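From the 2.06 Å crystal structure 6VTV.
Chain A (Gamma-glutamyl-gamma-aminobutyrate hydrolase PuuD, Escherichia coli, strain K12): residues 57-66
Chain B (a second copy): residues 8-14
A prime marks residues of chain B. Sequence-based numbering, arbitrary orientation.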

# COMPACT_ATOMS: atom_id res chain seq x y z
N SER A 57 18.44 4.63 -0.99
CA SER A 57 18.90 3.25 -1.09
C SER A 57 17.74 2.30 -1.35
O SER A 57 17.85 1.38 -2.18
N LEU A 58 16.62 2.50 -0.66
CA LEU A 58 15.45 1.65 -0.88
C LEU A 58 14.87 1.86 -2.27
O LEU A 58 14.52 0.89 -2.96
N LEU A 59 14.75 3.12 -2.70
CA LEU A 59 14.20 3.40 -4.02
C LEU A 59 15.05 2.78 -5.12
O LEU A 59 14.52 2.20 -6.07
N GLU A 60 16.37 2.90 -5.01
CA GLU A 60 17.25 2.34 -6.03
C GLU A 60 17.15 0.82 -6.11
O GLU A 60 17.27 0.25 -7.20
N GLN A 61 16.92 0.16 -4.97
CA GLN A 61 16.77 -1.29 -4.99
C GLN A 61 15.43 -1.71 -5.59
O GLN A 61 15.32 -2.81 -6.14
N LEU A 62 14.42 -0.85 -5.50
CA LEU A 62 13.06 -1.21 -5.88
C LEU A 62 12.73 -0.86 -7.32
O LEU A 62 11.88 -1.52 -7.93
N LEU A 63 13.40 0.14 -7.89
CA LEU A 63 13.07 0.58 -9.25
C LEU A 63 13.28 -0.49 -10.32
O LEU A 63 12.44 -0.58 -11.23
N PRO A 64 14.35 -1.30 -10.31
CA PRO A 64 14.47 -2.34 -11.34
C PRO A 64 13.32 -3.33 -11.35
O PRO A 64 13.03 -3.93 -12.39
N LYS A 65 12.64 -3.51 -10.21
CA LYS A 65 11.49 -4.40 -10.14
C LYS A 65 10.20 -3.76 -10.62
O LYS A 65 9.20 -4.47 -10.79
N LEU A 66 10.19 -2.45 -10.83
CA LEU A 66 9.01 -1.75 -11.33
C LEU A 66 9.07 -1.62 -12.84
O LEU A 66 10.14 -1.38 -13.42
N ILE B 8 24.11 -0.82 6.27
CA ILE B 8 24.85 -1.20 5.06
C ILE B 8 24.33 -2.58 4.67
O ILE B 8 24.77 -3.60 5.20
N MET B 9 23.38 -2.61 3.74
CA MET B 9 22.53 -3.79 3.65
C MET B 9 21.73 -3.77 2.36
O MET B 9 21.24 -2.71 1.94
N ASN B 10 21.62 -4.93 1.72
CA ASN B 10 20.59 -5.15 0.71
C ASN B 10 19.30 -5.53 1.43
O ASN B 10 19.27 -6.49 2.20
N ASN B 11 18.24 -4.76 1.19
CA ASN B 11 17.03 -4.86 1.99
C ASN B 11 16.04 -5.82 1.34
O ASN B 11 15.60 -5.56 0.21
N PRO B 12 15.67 -6.92 2.00
CA PRO B 12 14.74 -7.87 1.38
C PRO B 12 13.38 -7.24 1.12
O PRO B 12 12.90 -6.40 1.88
N VAL B 13 12.75 -7.68 0.03
CA VAL B 13 11.43 -7.19 -0.34
C VAL B 13 10.40 -7.89 0.54
O VAL B 13 10.29 -9.12 0.54
N ILE B 14 9.63 -7.10 1.29
CA ILE B 14 8.62 -7.62 2.21
C ILE B 14 7.24 -7.23 1.67
O ILE B 14 6.92 -6.04 1.57

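The contact centres on one amide pair, Gln61 from the helix of chain A and Asn11′ from the loop of chain B. Both point their CA-to-CB bonds toward the other stretch. Gln61 has chi1 m and chi2 t, so its chain is extended before the amide turns at chi3 of 64°. In this pose the amide meets both the backbone and the side chain of Asn11′. Asn11′ N donates to Gln61 OE1 at 2.8 Å, and Gln61 NE2 donates to Asn11′ OD1 at 2.5 Å, a short bond. Gln61 NE2 also donates to Ser57 O at 3.2 Å, one turn back along the helix. This ties the Gln61 amide to the backbone of its own helix. Asn11′ is m at chi1, with chi2 at 94°, which places OD1 within reach of NE2. Its ND2 bonds elsewhere in the structure.

Two waters complete the polar network. Water 1 donates to Ser57 OG at 2.8 Å and to Asn11′ OD1 at 3.1 Å. Ser57 is in the p rotamer, and through this water it reaches a stretch it does not touch directly. Water 2 donates to Gln61 OE1 at 3.2 Å and to Asn11′ O at 2.6 Å. OE1 therefore accepts from both a backbone NH and a water.

Leu58 starts sideways, but its mt rotamer brings its end nearer. Leu58 CD2 lies 3.3 Å from Asn11′ OD1, a close contact of a methyl with an oxygen. The CA-to-CB bonds of Lys65 and Val13′ point toward the other stretch. Lys65 is m at chi1, t at chi2 and chi3, then turns to p at chi4. Lys65 CE lies 4.0 Å from Val13′ CG2, the closest pair of the two residues. Val13′ is t. The CA-to-CB bonds of Asn10′ and Pro12′ point away, though Asn10′ ND2 still lies 4.1 Å from Gln61 OE1, with no hydrogen bond between them.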

# COMPACT_ATOMS: atom_id res chain seq x y z
CB SER A 57 19.65 2.85 0.18
OG SER A 57 19.04 3.41 1.33
CB LEU A 58 14.40 1.91 0.19
CG LEU A 58 14.80 1.62 1.64
CD1 LEU A 58 13.60 1.77 2.56
CD2 LEU A 58 15.40 0.24 1.76
CB LEU A 59 14.06 4.91 -4.22
CG LEU A 59 13.23 5.39 -5.41
CD1 LEU A 59 11.77 5.00 -5.24
CD2 LEU A 59 13.36 6.89 -5.59
CB GLU A 60 18.70 2.76 -5.77
CG GLU A 60 19.64 2.48 -6.92
CD GLU A 60 21.00 2.02 -6.44
OE1 GLU A 60 21.35 2.29 -5.27
OE2 GLU A 60 21.73 1.38 -7.24
CB GLN A 61 16.89 -1.85 -3.57
CG GLN A 61 18.27 -1.72 -2.95
CD GLN A 61 18.30 -2.20 -1.52
OE1 GLN A 61 18.08 -3.38 -1.24
NE2 GLN A 61 18.56 -1.28 -0.59
CB LEU A 62 12.08 -0.52 -4.92
CG LEU A 62 10.61 -0.96 -4.83
CD1 LEU A 62 9.75 -0.23 -5.85
CD2 LEU A 62 10.49 -2.47 -5.00
CB LEU A 63 13.87 1.84 -9.59
CG LEU A 63 13.42 3.12 -8.89
CD1 LEU A 63 14.59 4.08 -8.77
CD2 LEU A 63 12.25 3.77 -9.62
CB PRO A 64 15.80 -3.03 -11.00
CG PRO A 64 16.58 -2.00 -10.28
CD PRO A 64 15.57 -1.24 -9.48
CB LYS A 65 11.31 -4.90 -8.70
CG LYS A 65 12.43 -5.82 -8.21
CD LYS A 65 12.05 -6.52 -6.92
CE LYS A 65 13.05 -7.61 -6.55
NZ LYS A 65 14.39 -7.04 -6.24
CB LEU A 66 8.89 -0.36 -10.70
CG LEU A 66 8.67 -0.25 -9.20
CD1 LEU A 66 8.31 1.19 -8.83
CD2 LEU A 66 7.60 -1.22 -8.72
CB ILE B 8 26.36 -1.20 5.29
CG1 ILE B 8 26.83 0.19 5.70
CG2 ILE B 8 27.08 -1.66 4.03
CD1 ILE B 8 27.15 0.32 7.17
CB MET B 9 21.58 -3.83 4.85
CG MET B 9 20.58 -4.96 4.86
SD MET B 9 19.80 -5.08 6.48
CE MET B 9 19.03 -6.68 6.36
CB ASN B 10 21.01 -6.25 -0.26
CG ASN B 10 21.64 -5.70 -1.53
OD1 ASN B 10 22.73 -5.13 -1.49
ND2 ASN B 10 20.95 -5.87 -2.65
CB ASN B 11 16.40 -3.49 2.17
CG ASN B 11 17.41 -2.45 2.62
OD1 ASN B 11 18.01 -1.74 1.81
ND2 ASN B 11 17.62 -2.37 3.93
CB PRO B 12 14.65 -9.00 2.42
CG PRO B 12 15.88 -8.86 3.26
CD PRO B 12 16.18 -7.39 3.29
CB VAL B 13 11.14 -7.44 -1.82
CG1 VAL B 13 9.76 -6.91 -2.18
CG2 VAL B 13 12.21 -6.80 -2.69
CB ILE B 14 8.82 -7.09 3.63
CG1 ILE B 14 10.27 -7.29 4.08
CG2 ILE B 14 7.87 -7.78 4.59
CD1 ILE B 14 10.73 -8.73 4.06
O HOH W 1 18.71 1.07 2.80
O HOH W 2 15.96 -5.49 -2.36